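Local structure of single-strand DNA-binding protein (Agrobacterium tumefaciens, 3BTP) at residues G124-F128 with Q237-Y241; N146-L151 with F254-L260; R153-Y159 with T303-L307; P162-F166 with D212-Q216; R244-K248 with S309-I313. The protein binds single-stranded DNA without regard to sequence and mediates nuclear uptake of the transferred T-DNA strand during plant transformation. The contacts are given in a common frame with arbitrary orientation. Numbering follows the deposited sequence.

Contact 1 of 5, residues G124-F128 with Q237-Y241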
# COMPACT_ATOMS: atom_id res chain seq x y z
N GLY A 124 -30.85 2.30 -6.11
CA GLY A 124 -31.65 1.69 -5.03
C GLY A 124 -31.20 2.11 -3.66
O GLY A 124 -30.18 2.77 -3.54
N GLN A 125 -31.96 1.79 -2.61
CA GLN A 125 -31.47 1.97 -1.26
C GLN A 125 -30.31 0.98 -1.10
O GLN A 125 -30.48 -0.24 -1.21
CB GLN A 125 -32.57 1.73 -0.18
CG GLN A 125 -32.10 1.93 1.33
CD GLN A 125 -31.33 3.26 1.55
OE1 GLN A 125 -31.75 4.31 1.09
NE2 GLN A 125 -30.19 3.19 2.25
N ASP A 126 -29.12 1.52 -0.87
CA ASP A 126 -27.91 0.71 -0.74
C ASP A 126 -27.65 -0.22 -1.94
O ASP A 126 -27.09 -1.32 -1.78
CB ASP A 126 -27.97 -0.07 0.58
CG ASP A 126 -28.14 0.84 1.78
OD1 ASP A 126 -27.28 1.76 1.97
OD2 ASP A 126 -29.11 0.63 2.55
N LYS A 127 -28.09 0.20 -3.13
CA LYS A 127 -27.88 -0.60 -4.33
C LYS A 127 -27.15 0.23 -5.39
O LYS A 127 -27.42 1.39 -5.54
CB LYS A 127 -29.18 -1.22 -4.90
CG LYS A 127 -29.94 -2.19 -3.96
CD LYS A 127 -31.41 -2.29 -4.39
CE LYS A 127 -32.30 -3.16 -3.45
NZ LYS A 127 -32.69 -2.49 -2.13
N PHE A 128 -26.20 -0.40 -6.08
CA PHE A 128 -25.31 0.27 -7.02
C PHE A 128 -25.10 -0.60 -8.22
O PHE A 128 -25.22 -1.81 -8.14
CB PHE A 128 -23.94 0.53 -6.35
CG PHE A 128 -24.04 1.27 -5.05
CD1 PHE A 128 -24.03 2.64 -5.03
CD2 PHE A 128 -24.13 0.58 -3.85
CE1 PHE A 128 -24.13 3.32 -3.80
CE2 PHE A 128 -24.23 1.24 -2.65
CZ PHE A 128 -24.24 2.62 -2.62
N GLN A 237 -24.99 5.16 7.45
CA GLN A 237 -25.93 4.10 7.80
C GLN A 237 -26.47 3.45 6.54
O GLN A 237 -26.98 4.12 5.63
CB GLN A 237 -27.10 4.73 8.59
CG GLN A 237 -28.15 3.75 9.16
CD GLN A 237 -27.57 2.90 10.22
OE1 GLN A 237 -27.18 3.41 11.25
NE2 GLN A 237 -27.46 1.59 9.97
N THR A 238 -26.31 2.14 6.46
CA THR A 238 -27.03 1.41 5.46
C THR A 238 -28.40 0.98 6.06
O THR A 238 -28.57 0.81 7.30
CB THR A 238 -26.25 0.13 4.85
OG1 THR A 238 -26.10 -0.88 5.85
CG2 THR A 238 -24.89 0.44 4.25
N GLU A 239 -29.35 0.74 5.17
CA GLU A 239 -30.65 0.24 5.63
C GLU A 239 -30.61 -1.13 6.29
O GLU A 239 -31.26 -1.33 7.31
CB GLU A 239 -31.69 0.22 4.52
CG GLU A 239 -32.86 -0.61 4.94
CD GLU A 239 -34.05 -0.44 4.09
OE1 GLU A 239 -34.22 0.67 3.50
OE2 GLU A 239 -34.83 -1.43 4.02
N LYS A 240 -29.87 -2.06 5.67
CA LYS A 240 -29.86 -3.48 6.05
C LYS A 240 -28.53 -3.98 6.58
O LYS A 240 -28.52 -5.04 7.19
CB LYS A 240 -30.25 -4.36 4.83
CG LYS A 240 -31.68 -4.10 4.30
CD LYS A 240 -31.90 -4.42 2.78
CE LYS A 240 -31.09 -3.46 1.85
NZ LYS A 240 -31.94 -2.68 0.90
N TYR A 241 -27.41 -3.25 6.35
CA TYR A 241 -26.09 -3.83 6.52
C TYR A 241 -25.23 -3.32 7.64
O TYR A 241 -24.08 -3.77 7.80
CB TYR A 241 -25.31 -3.80 5.22
CG TYR A 241 -26.11 -4.39 4.09
CD1 TYR A 241 -26.42 -5.76 4.09
CD2 TYR A 241 -26.59 -3.59 3.06
CE1 TYR A 241 -27.17 -6.32 3.06
CE2 TYR A 241 -27.33 -4.14 2.02
CZ TYR A 241 -27.60 -5.50 2.04
OH TYR A 241 -28.33 -6.04 1.04

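Contact 2 of 5, residues N146-L151 with F254-L260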
# COMPACT_ATOMS: atom_id res chain seq x y z
N ASN A 146 -20.26 13.55 -14.60
CA ASN A 146 -20.30 14.30 -13.34
C ASN A 146 -21.27 13.86 -12.27
O ASN A 146 -21.16 14.32 -11.12
CB ASN A 146 -20.44 15.80 -13.57
CG ASN A 146 -19.11 16.45 -14.10
OD1 ASN A 146 -19.15 17.42 -14.83
ND2 ASN A 146 -17.95 15.87 -13.73
N ALA A 147 -22.22 12.99 -12.62
CA ALA A 147 -23.25 12.46 -11.70
C ALA A 147 -22.88 11.10 -11.17
O ALA A 147 -23.41 10.67 -10.14
CB ALA A 147 -24.60 12.30 -12.43
N SER A 148 -22.02 10.39 -11.92
CA SER A 148 -21.48 9.08 -11.49
C SER A 148 -20.41 9.25 -10.42
O SER A 148 -19.73 10.29 -10.37
CB SER A 148 -20.82 8.34 -12.69
OG SER A 148 -21.77 8.18 -13.71
N CYS A 149 -20.24 8.20 -9.60
CA CYS A 149 -18.95 7.95 -8.97
C CYS A 149 -17.91 7.35 -9.99
O CYS A 149 -18.02 6.20 -10.41
CB CYS A 149 -19.07 7.05 -7.71
SG CYS A 149 -17.49 7.00 -6.85
N ARG A 150 -16.91 8.15 -10.39
CA ARG A 150 -15.90 7.68 -11.34
C ARG A 150 -14.69 7.02 -10.64
O ARG A 150 -14.00 7.63 -9.81
CB ARG A 150 -15.42 8.87 -12.21
CG ARG A 150 -16.53 9.62 -12.97
CD ARG A 150 -15.91 10.61 -14.02
NE ARG A 150 -14.99 11.60 -13.44
CZ ARG A 150 -15.32 12.78 -12.88
NH1 ARG A 150 -16.59 13.19 -12.83
NH2 ARG A 150 -14.34 13.60 -12.42
N LEU A 151 -14.40 5.77 -10.98
CA LEU A 151 -13.31 5.06 -10.30
C LEU A 151 -12.14 4.93 -11.29
O LEU A 151 -12.37 4.46 -12.37
CB LEU A 151 -13.80 3.70 -9.78
CG LEU A 151 -14.76 3.67 -8.56
CD1 LEU A 151 -15.14 2.26 -8.10
CD2 LEU A 151 -14.19 4.42 -7.29
N PHE A 254 -21.91 10.88 -3.00
CA PHE A 254 -21.88 9.73 -3.90
C PHE A 254 -20.69 9.86 -4.88
O PHE A 254 -19.90 8.95 -5.00
CB PHE A 254 -23.20 9.53 -4.66
CG PHE A 254 -23.12 8.41 -5.67
CD1 PHE A 254 -22.83 7.11 -5.28
CD2 PHE A 254 -23.27 8.67 -7.01
CE1 PHE A 254 -22.68 6.10 -6.24
CE2 PHE A 254 -23.12 7.66 -7.95
CZ PHE A 254 -22.86 6.39 -7.55
N GLN A 255 -20.57 11.01 -5.54
CA GLN A 255 -19.55 11.29 -6.51
C GLN A 255 -18.16 11.28 -5.96
O GLN A 255 -17.24 10.97 -6.70
CB GLN A 255 -19.77 12.65 -7.12
CG GLN A 255 -20.91 12.71 -8.09
CD GLN A 255 -22.19 13.12 -7.41
OE1 GLN A 255 -22.20 13.40 -6.22
NE2 GLN A 255 -23.29 13.12 -8.15
N ALA A 256 -17.99 11.71 -4.69
CA ALA A 256 -16.71 11.66 -3.99
C ALA A 256 -16.27 10.26 -3.63
O ALA A 256 -15.14 10.07 -3.26
CB ALA A 256 -16.71 12.57 -2.77
N GLY A 257 -17.15 9.26 -3.74
CA GLY A 257 -16.76 7.86 -3.44
C GLY A 257 -17.11 7.46 -2.01
O GLY A 257 -16.87 6.31 -1.57
N SER A 258 -17.74 8.39 -1.28
CA SER A 258 -18.04 8.14 0.12
C SER A 258 -19.34 7.41 0.40
O SER A 258 -19.87 7.55 1.50
CB SER A 258 -17.77 9.39 0.99
OG SER A 258 -16.35 9.31 1.43
N LEU A 259 -19.83 6.60 -0.55
CA LEU A 259 -21.06 5.87 -0.43
C LEU A 259 -21.07 4.52 -1.11
O LEU A 259 -22.16 4.04 -1.42
CB LEU A 259 -22.29 6.66 -1.00
CG LEU A 259 -22.90 7.87 -0.22
CD1 LEU A 259 -24.25 8.42 -0.83
CD2 LEU A 259 -23.11 7.57 1.26
N LEU A 260 -19.94 3.85 -1.30
CA LEU A 260 -19.88 2.65 -2.11
C LEU A 260 -19.95 1.46 -1.20
O LEU A 260 -19.73 1.58 0.00
CB LEU A 260 -18.55 2.56 -2.88
CG LEU A 260 -18.12 3.71 -3.79
CD1 LEU A 260 -16.50 3.85 -3.97
CD2 LEU A 260 -18.94 3.65 -5.10
O HOH W 1 -17.39 10.65 -9.61

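Contact 3 of 5, residues R153-Y159 with T303-L307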
# COMPACT_ATOMS: atom_id res chain seq x y z
N ARG A 153 -8.36 3.42 -12.27
CA ARG A 153 -7.46 2.31 -11.96
C ARG A 153 -6.04 2.91 -11.79
O ARG A 153 -5.64 3.74 -12.60
CB ARG A 153 -7.44 1.32 -13.11
CG ARG A 153 -6.76 -0.03 -12.76
CD ARG A 153 -6.49 -0.89 -14.05
NE ARG A 153 -5.80 -2.15 -13.70
CZ ARG A 153 -6.38 -3.24 -13.18
NH1 ARG A 153 -7.71 -3.29 -12.98
NH2 ARG A 153 -5.64 -4.31 -12.87
N ASP A 154 -5.31 2.56 -10.72
CA ASP A 154 -3.93 3.01 -10.56
C ASP A 154 -2.99 1.94 -11.12
O ASP A 154 -3.46 1.00 -11.76
CB ASP A 154 -3.59 3.44 -9.12
CG ASP A 154 -3.38 2.25 -8.13
OD1 ASP A 154 -3.44 1.06 -8.53
OD2 ASP A 154 -3.21 2.53 -6.89
N GLY A 155 -1.68 2.04 -10.82
CA GLY A 155 -0.73 1.11 -11.41
C GLY A 155 -0.78 -0.34 -10.96
O GLY A 155 -0.29 -1.21 -11.66
N VAL A 156 -1.39 -0.60 -9.81
CA VAL A 156 -1.60 -1.96 -9.29
C VAL A 156 -3.08 -2.44 -9.34
O VAL A 156 -3.39 -3.53 -8.86
CB VAL A 156 -1.00 -2.12 -7.83
CG1 VAL A 156 0.53 -1.85 -7.85
CG2 VAL A 156 -1.60 -1.13 -6.86
N GLY A 157 -4.00 -1.67 -9.92
CA GLY A 157 -5.38 -2.17 -9.97
C GLY A 157 -6.26 -1.80 -8.77
O GLY A 157 -7.33 -2.35 -8.61
N ASN A 158 -5.77 -0.89 -7.93
CA ASN A 158 -6.62 -0.13 -6.97
C ASN A 158 -7.43 0.86 -7.77
O ASN A 158 -6.97 1.32 -8.83
CB ASN A 158 -5.80 0.65 -5.96
CG ASN A 158 -4.77 -0.21 -5.24
OD1 ASN A 158 -5.00 -1.36 -4.86
ND2 ASN A 158 -3.60 0.37 -5.05
N TYR A 159 -8.62 1.18 -7.27
CA TYR A 159 -9.52 2.12 -7.93
C TYR A 159 -9.82 3.31 -6.98
O TYR A 159 -10.30 3.15 -5.83
CB TYR A 159 -10.82 1.40 -8.44
CG TYR A 159 -10.65 0.67 -9.79
CD1 TYR A 159 -10.87 1.30 -10.98
CD2 TYR A 159 -10.20 -0.63 -9.84
CE1 TYR A 159 -10.70 0.64 -12.22
CE2 TYR A 159 -9.99 -1.31 -11.07
CZ TYR A 159 -10.26 -0.67 -12.25
OH TYR A 159 -10.05 -1.30 -13.47
N THR A 303 -10.56 -13.10 -12.27
CA THR A 303 -11.42 -12.14 -11.59
C THR A 303 -10.66 -11.28 -10.57
O THR A 303 -9.84 -11.77 -9.86
CB THR A 303 -12.61 -12.87 -10.90
OG1 THR A 303 -13.30 -13.62 -11.90
CG2 THR A 303 -13.65 -11.87 -10.35
N GLU A 304 -10.95 -9.99 -10.52
CA GLU A 304 -10.32 -9.09 -9.53
C GLU A 304 -11.28 -8.80 -8.38
O GLU A 304 -12.44 -8.63 -8.59
CB GLU A 304 -9.91 -7.81 -10.20
CG GLU A 304 -8.58 -7.96 -10.90
CD GLU A 304 -8.18 -6.75 -11.76
OE1 GLU A 304 -8.73 -5.60 -11.61
OE2 GLU A 304 -7.27 -6.97 -12.59
N ILE A 305 -10.78 -8.73 -7.17
CA ILE A 305 -11.62 -8.35 -6.05
C ILE A 305 -11.01 -7.15 -5.40
O ILE A 305 -9.86 -7.20 -5.03
CB ILE A 305 -11.72 -9.49 -4.93
CG1 ILE A 305 -12.22 -10.84 -5.53
CG2 ILE A 305 -12.65 -9.03 -3.78
CD1 ILE A 305 -11.98 -12.00 -4.62
N LYS A 306 -11.81 -6.09 -5.23
CA LYS A 306 -11.47 -4.88 -4.50
C LYS A 306 -12.25 -4.78 -3.22
O LYS A 306 -13.47 -5.03 -3.15
CB LYS A 306 -11.83 -3.61 -5.29
CG LYS A 306 -11.60 -3.79 -6.74
CD LYS A 306 -10.13 -4.15 -7.11
CE LYS A 306 -10.06 -4.39 -8.66
NZ LYS A 306 -8.67 -4.57 -9.20
N LEU A 307 -11.51 -4.33 -2.22
CA LEU A 307 -12.02 -4.16 -0.86
C LEU A 307 -11.86 -2.66 -0.51
O LEU A 307 -10.77 -2.08 -0.62
CB LEU A 307 -11.22 -5.07 0.03
CG LEU A 307 -11.59 -6.54 0.26
CD1 LEU A 307 -12.74 -7.10 -0.50
CD2 LEU A 307 -10.40 -7.39 0.09

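Contact 4 of 5, residues P162-F166 with D212-Q216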
# COMPACT_ATOMS: atom_id res chain seq x y z
N PRO A 162 -12.76 10.37 -7.39
CA PRO A 162 -12.14 11.56 -7.94
C PRO A 162 -11.30 12.46 -7.02
O PRO A 162 -10.24 12.82 -7.45
CB PRO A 162 -13.36 12.33 -8.55
CG PRO A 162 -14.32 11.23 -8.86
CD PRO A 162 -14.21 10.36 -7.67
N PRO A 163 -11.83 12.85 -5.80
CA PRO A 163 -11.08 13.79 -4.91
C PRO A 163 -9.76 13.15 -4.47
O PRO A 163 -8.76 13.85 -4.34
CB PRO A 163 -11.96 13.92 -3.67
CG PRO A 163 -13.05 12.80 -3.76
CD PRO A 163 -13.12 12.39 -5.21
N LEU A 164 -9.75 11.81 -4.32
CA LEU A 164 -8.54 11.05 -4.02
C LEU A 164 -7.64 10.77 -5.20
O LEU A 164 -6.48 10.83 -5.06
CB LEU A 164 -8.92 9.73 -3.30
CG LEU A 164 -9.71 9.90 -1.98
CD1 LEU A 164 -10.00 8.55 -1.39
CD2 LEU A 164 -9.10 10.78 -0.92
N ALA A 165 -8.18 10.41 -6.36
CA ALA A 165 -7.37 10.29 -7.55
C ALA A 165 -6.62 11.57 -7.85
O ALA A 165 -5.46 11.52 -8.26
CB ALA A 165 -8.27 9.80 -8.86
N PHE A 166 -7.29 12.72 -7.71
CA PHE A 166 -6.67 14.02 -7.92
C PHE A 166 -5.47 14.25 -6.97
O PHE A 166 -4.36 14.58 -7.41
CB PHE A 166 -7.70 15.12 -7.72
CG PHE A 166 -7.17 16.52 -8.10
CD1 PHE A 166 -7.19 16.99 -9.40
CD2 PHE A 166 -6.68 17.36 -7.15
CE1 PHE A 166 -6.66 18.26 -9.71
CE2 PHE A 166 -6.18 18.61 -7.47
CZ PHE A 166 -6.17 19.03 -8.75
N ASP A 212 -15.18 17.03 -12.89
CA ASP A 212 -15.27 17.52 -11.50
C ASP A 212 -14.45 16.66 -10.55
O ASP A 212 -14.38 15.49 -10.71
CB ASP A 212 -16.73 17.60 -11.02
CG ASP A 212 -17.52 18.76 -11.69
OD1 ASP A 212 -16.95 19.56 -12.48
OD2 ASP A 212 -18.73 18.84 -11.43
N ILE A 213 -13.86 17.30 -9.55
CA ILE A 213 -12.97 16.66 -8.58
C ILE A 213 -13.72 16.23 -7.31
O ILE A 213 -13.46 15.12 -6.77
CB ILE A 213 -11.78 17.58 -8.24
CG1 ILE A 213 -10.95 17.85 -9.47
CG2 ILE A 213 -10.88 16.88 -7.30
CD1 ILE A 213 -10.24 19.20 -9.52
N PHE A 214 -14.70 17.05 -6.90
CA PHE A 214 -15.61 16.77 -5.75
C PHE A 214 -14.88 16.78 -4.44
O PHE A 214 -15.21 16.02 -3.50
CB PHE A 214 -16.41 15.45 -5.92
CG PHE A 214 -17.18 15.36 -7.21
CD1 PHE A 214 -18.32 16.15 -7.41
CD2 PHE A 214 -16.78 14.47 -8.22
CE1 PHE A 214 -19.03 16.06 -8.61
CE2 PHE A 214 -17.49 14.37 -9.42
CZ PHE A 214 -18.61 15.16 -9.61
N TYR A 215 -13.94 17.71 -4.33
CA TYR A 215 -13.18 17.90 -3.11
C TYR A 215 -13.92 18.77 -2.07
O TYR A 215 -13.47 18.86 -0.91
CB TYR A 215 -11.83 18.52 -3.42
CG TYR A 215 -11.97 19.87 -4.05
CD1 TYR A 215 -12.16 21.01 -3.26
CD2 TYR A 215 -11.98 20.03 -5.44
CE1 TYR A 215 -12.33 22.29 -3.84
CE2 TYR A 215 -12.12 21.26 -6.02
CZ TYR A 215 -12.30 22.40 -5.22
OH TYR A 215 -12.44 23.67 -5.80
N GLN A 216 -15.01 19.42 -2.48
CA GLN A 216 -15.80 20.35 -1.60
C GLN A 216 -16.34 19.64 -0.39
O GLN A 216 -16.95 18.58 -0.51
CB GLN A 216 -16.96 21.07 -2.37
CG GLN A 216 -16.49 22.05 -3.49
CD GLN A 216 -16.11 21.41 -4.86
OE1 GLN A 216 -16.17 20.21 -5.04
NE2 GLN A 216 -15.67 22.25 -5.80

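Contact 5 of 5, residues R244-K248 with S309-I313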
# COMPACT_ATOMS: atom_id res chain seq x y z
N ARG A 244 -21.12 2.20 8.31
CA ARG A 244 -19.74 2.15 7.88
C ARG A 244 -18.98 3.45 8.17
O ARG A 244 -19.44 4.56 7.84
CB ARG A 244 -19.65 1.85 6.39
CG ARG A 244 -20.10 0.50 5.93
CD ARG A 244 -19.19 -0.67 6.33
NE ARG A 244 -19.82 -1.85 5.72
CZ ARG A 244 -20.89 -2.52 6.22
NH1 ARG A 244 -21.47 -2.15 7.39
NH2 ARG A 244 -21.40 -3.58 5.55
N GLU A 245 -17.80 3.31 8.73
CA GLU A 245 -16.98 4.49 9.04
C GLU A 245 -16.36 5.15 7.77
O GLU A 245 -15.93 4.46 6.87
CB GLU A 245 -15.90 4.10 10.01
CG GLU A 245 -15.43 5.26 10.78
CD GLU A 245 -14.28 4.91 11.67
OE1 GLU A 245 -14.22 3.74 12.15
OE2 GLU A 245 -13.41 5.80 11.88
N ILE A 246 -16.34 6.49 7.72
CA ILE A 246 -15.66 7.20 6.61
C ILE A 246 -14.65 8.17 7.20
O ILE A 246 -14.71 8.47 8.40
CB ILE A 246 -16.66 7.91 5.61
CG1 ILE A 246 -17.42 8.99 6.35
CG2 ILE A 246 -17.56 6.83 4.89
CD1 ILE A 246 -18.46 9.74 5.56
N GLN A 247 -13.78 8.68 6.33
CA GLN A 247 -12.67 9.56 6.62
C GLN A 247 -13.04 11.08 6.56
O GLN A 247 -12.50 11.91 7.32
CB GLN A 247 -11.58 9.17 5.58
CG GLN A 247 -10.19 9.51 5.95
CD GLN A 247 -9.83 9.05 7.36
OE1 GLN A 247 -10.35 8.05 7.89
NE2 GLN A 247 -8.95 9.75 7.94
N LYS A 248 -13.98 11.44 5.70
CA LYS A 248 -14.20 12.83 5.35
C LYS A 248 -15.60 12.97 4.83
O LYS A 248 -16.09 12.05 4.11
CB LYS A 248 -13.24 13.25 4.25
CG LYS A 248 -13.40 14.68 3.81
CD LYS A 248 -12.14 15.10 3.06
CE LYS A 248 -12.26 16.48 2.44
NZ LYS A 248 -10.82 16.85 2.13
N SER A 309 -11.66 0.93 1.29
CA SER A 309 -11.01 1.57 2.38
C SER A 309 -12.01 2.60 2.99
O SER A 309 -12.98 3.02 2.32
CB SER A 309 -9.71 2.20 1.82
OG SER A 309 -9.19 3.17 2.67
N LYS A 310 -11.83 2.98 4.25
CA LYS A 310 -12.67 4.10 4.81
C LYS A 310 -12.63 5.40 4.04
O LYS A 310 -13.54 6.24 4.15
CB LYS A 310 -12.33 4.39 6.27
CG LYS A 310 -12.76 3.21 7.15
CD LYS A 310 -11.99 3.20 8.46
CE LYS A 310 -11.84 1.73 8.89
NZ LYS A 310 -13.13 1.30 9.55
N SER A 311 -11.61 5.55 3.22
CA SER A 311 -11.46 6.74 2.40
C SER A 311 -12.32 6.71 1.13
O SER A 311 -12.63 7.77 0.48
CB SER A 311 -9.98 6.95 2.09
OG SER A 311 -9.54 5.88 1.24
N GLY A 312 -12.69 5.52 0.73
CA GLY A 312 -13.34 5.44 -0.55
C GLY A 312 -12.55 4.67 -1.58
O GLY A 312 -13.14 4.17 -2.51
N ILE A 313 -11.24 4.54 -1.39
CA ILE A 313 -10.42 3.71 -2.26
C ILE A 313 -10.79 2.24 -2.23
O ILE A 313 -10.93 1.66 -1.19
CB ILE A 313 -8.87 3.87 -1.97
CG1 ILE A 313 -8.47 5.35 -1.90
CG2 ILE A 313 -8.01 3.02 -2.93
CD1 ILE A 313 -7.12 5.50 -1.35

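Contact 1 of 5, residues G124-F128 with Q237-Y241
Gly124 opens a type II beta turn that closes at Lys127, with a weak bond from Lys127 N to Gly124 O at 3.3 Å. Gln125 sits at the first corner. Its NE2 donates to Asp126 OD2 at 2.8 Å, and its CG lies 3.3 Å from Glu239 OE1. Asp126 is the centre of the contact. Its CB points toward the loop 237-241, and Asp126 OD2 accepts a hydrogen bond from Glu239 N at 2.6 Å. Asp126 OD1 stays near Thr238 CB at 3.5 Å, while Asp126 CB meets the edge of the Tyr241 ring, 4.4 Å from CE2. Lys127 leads out of the turn toward Phe128 and the second strand. Its NZ donates to Gln125 O at 3.3 Å but also lies 3.1 Å from Lys240 NZ. The turn joining strands 117-124 and 127-132 thus meets the loop between strands 235-237 and 243-245 at the surface. One carboxylate-to-backbone bond spans the two, beside an unfavourable pair of like charges, so the contact is polar and held mainly through Asp126.

Contact 2 of 5, residues N146-L151 with F254-L260
A type I beta turn, Phe254 to Gly257, packs against the point where helix 142-147 gives way to strand 149-153 of an antiparallel sheet. Phe254 comes first. Its ring takes Cys149 CB over one face in a CH-pi contact, with CB 4.1 Å from the ring centroid and 20° off the normal. The ring edge faces Ala147 O, 3.7 Å from Phe254 CD2. Gln255 lies nearest in register, its CA 4.2 Å from that of Cys149. Its side chain folds back along the helix end. Gln255 NE2 gives a weak hydrogen bond to Ala147 O at 3.2 Å, and Gln255 CG rests 3.4 Å from Asn146 O. Gly257 closes the turn, its N bonded to Phe254 O at 3.0 Å. Its phi of 95° would jam a CB against the preceding carbonyl oxygen. Cys149 SG lies 3.6 Å from Gly257 CA. At the far end Leu260 points toward the strand and seals the apolar patch. Its CD2 is 4.0 Å from Cys149 SG, and its CD1 is 4.1 Å from Leu151 CD2. Behind this side-chain packing, a water ties the two backbones together. It donates to Ser148 O at 2.5 Å and to Gln255 O at 2.9 Å, and accepts from Arg150 N at 2.7 Å.

Contact 3 of 5, residues R153-Y159 with T303-L307
A salt-bridge network of Arg153, Glu304 and Lys306 joins the hairpin of strands 149-153 and 159-160 to strand 304-308 of another sheet. The Arg153 guanidinium meets the Glu304 carboxylate through two bonds, NH1 to OE1 at 2.9 Å and NH2 to OE2 at 3.1 Å. Lys306 NZ adds a salt bridge to Glu304 OE1 at 2.6 Å and donates to Gly157 O at 2.7 Å. The shared carboxylate offsets the approach of Arg153 NH1 to Lys306 NZ, 4.1 Å apart. Asp115 and Asp316 supply further acid partners, to Arg153 and Lys306 respectively. Tyr159 OH accepts from Arg153 NH1 at 3.1 Å and also bonds Asp115 O. The Tyr159 ring edge faces Lys306 CE, 3.9 Å from CE2. Asp154 OD1 takes Val156 N at 2.9 Å in an Asx turn, and a type I beta turn runs from Asp154 to Gly157. The arrangement is a beta hairpin tied to a neighbouring sheet by a bidentate arginine-carboxylate pair at its first strand's end and a lysine bond to its turn's last carbonyl.

Contact 4 of 5, residues P162-F166 with D212-Q216
Ile213 fills the space beside the first turn of helix 162-167. Its chi1 is m and its chi2 is t. This carries Ile213 CD1 over the face of the Phe166 ring, 4.0 Å from the centroid and 24° off the normal, in a CH-pi contact. Ile213 CG2 packs on Phe166 CB at 3.7 Å. Phe166 takes the t rotamer at chi1, and its ring also meets Trp199 edge-to-face. Pro162 and Pro163 start the helix, where their missing amide hydrogens cost no bonds within it. The first helical bond here runs from Phe166 N to Pro162 O at 3.0 Å. The contact joins this helix start to the loop that follows the long helix 186-206, and Trp199 of that helix touches Pro162, Phe166 and Ile213. Pro162 CB lies 3.3 Å from Ile213 O and 4.0 Å from Phe214 CD2. Phe214 has positive phi, 68°, with psi 38°, a left-handed backbone conformation; with its chi1 at m, the edge of its ring meets Pro162 CB. Pro163 N comes within 3.0 Å of Ile213 O but has no hydrogen to give. The Tyr215 side chain is p at chi1 and leads away from the helix, although Tyr215 CA remains 4.2 Å from Pro163 CB.

Contact 5 of 5, residues R244-K248 with S309-I313
Few polar bonds cross this contact, and they are weak or long. Gln247 N donates to Lys310 O at 3.3 Å with an angle of 132°, a weak hydrogen bond. The same carbonyl receives a CA-H...O contact from Ile246, with Ile246 CA 3.4 Å from Lys310 O. Glu245 OE1 and Lys310 NZ form a long salt bridge at 3.7 Å, and Lys310 NZ has a second, likewise weak ion pair with Glu334. The lysine stem supplies closer packing, with Lys310 CG 3.4 Å from Glu245 O. Gln247 CB lies 4.0 Å from Ser311 CA. Within 309-313 the backbone is better satisfied. Ser309 N donates to Ile313 O at 2.7 Å, and Gly312 N to Ser309 O at 3.0 Å. Ser311 OG receives a weak bond from Ile313 N at 3.4 Å. The hydroxyls of Ser309 and Ser311 each also bond an acidic side chain of the VirE1 chain, and Lys248 NZ bonds a polar side chain of that chaperone. Arg244, which makes no contact with 309-313, has its own partners in Asp262 and Tyr241 O. The type I beta turn from Ser309 to Gly312 connects strands 304-308 and 314-316. Packed on the chain leaving strand 243-245, this hairpin turn forms part of the surface that binds the chaperone VirE1.

All five contacts lie in the part of the chain that precedes the closed eight-stranded barrel. Contacts 1, 2 and 3 draw on the four-stranded sheet that includes 117-124 and 149-153. Contacts 3 and 5 share the sheet holding strands 304-308 and 314-316. Contacts 2 and 4 are closest, with centres 9 Å apart, and Arg150 NH2 probably bonds Asp212 O at 2.5 Å. Contacts 1 and 3 are 23 Å apart and do not touch. Contact 2 touches every other contact. Along the chain, contact 1 crosses contacts 2 and 3, while contact 4 closes before contact 5 opens. This interleaving ties distant stretches into one compact unit, and contacts 4 and 5 also reach the VirE1 chain.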